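Serine-threonine phosphatase 2C (Toxoplasma gondii, PDB 2I44) probably removes phosphate groups from phosphoserine and phosphothreonine residues of proteins, as a calcium-bound member of the metal-dependent PP2C phosphatase family. Local coordinates at residues T139-V144 and S158-G163. Residues are numbered along the deposited sequence; the frame is centred on the assembly and turned at random.
Sequences TSVTAV and SRIAMG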
ATOM      1  N   THR A 139      -5.365   3.737  -2.973  1.00 13.00           N
ATOM      2  CA  THR A 139      -4.810   2.401  -3.085  1.00 14.32           C
ATOM      3  C   THR A 139      -4.154   2.193  -1.730  1.00 16.61           C
ATOM      4  O   THR A 139      -4.144   3.090  -0.877  1.00 17.37           O
ATOM      5  CB  THR A 139      -3.668   2.314  -4.088  1.00 13.96           C
ATOM      6  OG1 THR A 139      -2.580   3.102  -3.594  1.00 13.20           O
ATOM      7  CG2 THR A 139      -4.089   2.809  -5.462  1.00 13.82           C
ATOM      8  N   SER A 140      -3.582   1.014  -1.549  1.00 16.87           N
ATOM      9  CA  SER A 140      -2.884   0.702  -0.326  1.00 16.87           C
ATOM     10  C   SER A 140      -1.928  -0.472  -0.473  1.00 15.29           C
ATOM     11  O   SER A 140      -2.242  -1.466  -1.122  1.00 16.05           O
ATOM     12  CB  SER A 140      -3.885   0.399   0.795  1.00 16.78           C
ATOM     13  OG  SER A 140      -3.230  -0.127   1.938  1.00 13.55           O
ATOM     14  N   VAL A 141      -0.739  -0.308   0.096  1.00 13.96           N
ATOM     15  CA  VAL A 141       0.258  -1.367   0.164  1.00 13.20           C
ATOM     16  C   VAL A 141       0.698  -1.255   1.606  1.00 13.81           C
ATOM     17  O   VAL A 141       1.151  -0.193   2.038  1.00 14.70           O
ATOM     18  CB  VAL A 141       1.505  -1.148  -0.731  1.00 13.61           C
ATOM     19  CG1 VAL A 141       1.187  -1.500  -2.153  1.00  8.29           C
ATOM     20  CG2 VAL A 141       2.015   0.271  -0.591  1.00 12.93           C
ATOM     21  N   THR A 142       0.530  -2.329   2.364  1.00 14.70           N
ATOM     22  CA  THR A 142       0.926  -2.316   3.762  1.00 13.24           C
ATOM     23  C   THR A 142       1.802  -3.516   4.072  1.00 14.23           C
ATOM     24  O   THR A 142       1.766  -4.521   3.371  1.00 14.62           O
ATOM     25  CB  THR A 142      -0.301  -2.346   4.701  1.00 13.72           C
ATOM     26  OG1 THR A 142      -1.081  -3.520   4.438  1.00 10.83           O
ATOM     27  CG2 THR A 142      -1.152  -1.096   4.515  1.00 12.17           C
ATOM     28  N   ALA A 143       2.601  -3.394   5.121  1.00 15.22           N
ATOM     29  CA  ALA A 143       3.483  -4.469   5.545  1.00 15.92           C
ATOM     30  C   ALA A 143       3.524  -4.486   7.063  1.00 16.60           C
ATOM     31  O   ALA A 143       3.766  -3.462   7.697  1.00 16.13           O
ATOM     32  CB  ALA A 143       4.892  -4.256   4.987  1.00 14.15           C
ATOM     33  N   VAL A 144       3.270  -5.652   7.642  1.00 16.76           N
ATOM     34  CA  VAL A 144       3.303  -5.786   9.085  1.00 16.22           C
ATOM     35  C   VAL A 144       4.472  -6.699   9.453  1.00 18.02           C
ATOM     36  O   VAL A 144       4.469  -7.887   9.131  1.00 16.55           O
ATOM     37  CB  VAL A 144       1.972  -6.370   9.614  1.00 16.04           C
ATOM     38  CG1 VAL A 144       2.053  -6.616  11.126  1.00 14.66           C
ATOM     39  CG2 VAL A 144       0.833  -5.403   9.304  1.00 16.57           C
ATOM     40  N   SER A 158      -0.575   0.232  -6.127  1.00 10.98           N
ATOM     41  CA  SER A 158       0.672   0.682  -5.513  1.00 11.12           C
ATOM     42  C   SER A 158       1.374  -0.663  -5.309  1.00 11.43           C
ATOM     43  O   SER A 158       0.707  -1.703  -5.259  1.00 11.89           O
ATOM     44  CB  SER A 158       0.428   1.359  -4.163  1.00 12.91           C
ATOM     45  OG  SER A 158      -0.121   2.650  -4.338  1.00 10.20           O
ATOM     46  N   ARG A 159       2.699  -0.670  -5.193  1.00 13.04           N
ATOM     47  CA  ARG A 159       3.400  -1.941  -5.051  1.00 12.93           C
ATOM     48  C   ARG A 159       4.507  -1.992  -4.012  1.00 12.81           C
ATOM     49  O   ARG A 159       5.029  -0.965  -3.574  1.00 13.11           O
ATOM     50  CB  ARG A 159       4.017  -2.335  -6.395  1.00 12.34           C
ATOM     51  CG  ARG A 159       3.052  -2.381  -7.560  1.00 15.63           C
ATOM     52  CD  ARG A 159       3.810  -2.585  -8.859  1.00 15.42           C
ATOM     53  NE  ARG A 159       2.925  -2.636 -10.013  1.00 16.78           N
ATOM     54  CZ  ARG A 159       3.341  -2.875 -11.254  1.00 19.52           C
ATOM     55  NH1 ARG A 159       4.632  -3.083 -11.492  1.00 21.81           N
ATOM     56  NH2 ARG A 159       2.476  -2.918 -12.259  1.00 17.81           N
ATOM     57  N   ILE A 160       4.870  -3.215  -3.646  1.00 12.78           N
ATOM     58  CA  ILE A 160       5.957  -3.465  -2.707  1.00 15.13           C
ATOM     59  C   ILE A 160       6.999  -4.313  -3.433  1.00 13.49           C
ATOM     60  O   ILE A 160       6.674  -5.373  -3.962  1.00 15.37           O
ATOM     61  CB  ILE A 160       5.482  -4.241  -1.454  1.00 15.22           C
ATOM     62  CG1 ILE A 160       4.432  -3.423  -0.697  1.00 16.04           C
ATOM     63  CG2 ILE A 160       6.676  -4.537  -0.542  1.00 13.01           C
ATOM     64  CD1 ILE A 160       3.982  -4.067   0.609  1.00 15.55           C
ATOM     65  N   ALA A 161       8.238  -3.839  -3.474  1.00 13.65           N
ATOM     66  CA  ALA A 161       9.316  -4.582  -4.125  1.00 13.79           C
ATOM     67  C   ALA A 161      10.228  -5.150  -3.040  1.00 15.65           C
ATOM     68  O   ALA A 161      10.347  -4.581  -1.950  1.00 14.12           O
ATOM     69  CB  ALA A 161      10.105  -3.674  -5.057  1.00 15.02           C
HETATM   70  N   MSE A 162      10.870  -6.272  -3.335  1.00 16.61           N
HETATM   71  CA  MSE A 162      11.731  -6.910  -2.350  1.00 20.27           C
HETATM   72  C   MSE A 162      13.074  -7.335  -2.930  1.00 20.34           C
HETATM   73  O   MSE A 162      13.139  -7.965  -3.986  1.00 22.90           O
HETATM   74  CB  MSE A 162      11.018  -8.133  -1.761  1.00 22.39           C
HETATM   75  CG  MSE A 162      11.718  -8.754  -0.555  1.00 26.93           C
HETATM   76 SE   MSE A 162      11.373  -7.780   1.078  1.00 38.15          SE
HETATM   77  CE  MSE A 162       9.979  -8.933   1.787  1.00 24.58           C
ATOM     78  N   GLY A 163      14.144  -6.978  -2.233  1.00 20.33           N
ATOM     79  CA  GLY A 163      15.476  -7.346  -2.673  1.00 21.59           C
ATOM     80  C   GLY A 163      16.022  -8.428  -1.760  1.00 22.87           C
ATOM     81  O   GLY A 163      16.138  -8.223  -0.552  1.00 24.76           O
TER
HETATM   82  O   HOH W   1      -2.033  -1.196  -4.109  1.00  7.09           O
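Thr139 and Ser158 meet through their hydroxyls, whose OG1 and OG atoms lie 2.6 Å apart in a short hydrogen bond that either side could donate. Thr139 OG1 sits between its own backbone N and carbonyl carbon (chi1 65°), and there it also accepts a hydrogen bond from the backbone N of Asp60, a calcium ligand. This places the Thr139–Ser158 pair in the second shell of the metal site, through the main chain of Asp60, with the Ser158 side chain about 7 Å from a bound calcium ion. Beside this link a water accepts from Ser158 N and lies 3.0 Å from Ser140 O, to which it can donate, which would make a second bridge, between backbones.

Beyond the polar end the contact turns apolar. Val141 directs CG1 onto the backbone of 158-163, 3.1 Å from Ser158 O, a close fit. Its CB meets Ile160 CG1 at 3.7 Å. The Ile160 chain is extended at chi2 (-176°), carrying CD1 across to the opposing backbone, 3.6 Å from Thr142 O.

The axes of 140-144 and 159-163 approach to 7.1 Å at 45°, and no backbone hydrogen bond joins them: this is face-to-face packing between the two antiparallel sheets of the PP2C beta-sandwich. Strand 137-146 pairs with 53-62 and 149-155 in one sheet, while 159-166 lies between 258-264 and 169-174 in the other. Met261 of strand 258-264 touches both Ala143 and Ile160, and on the outer face Ser140 and Thr142 hydrogen-bond Tyr117 of helix 98-130.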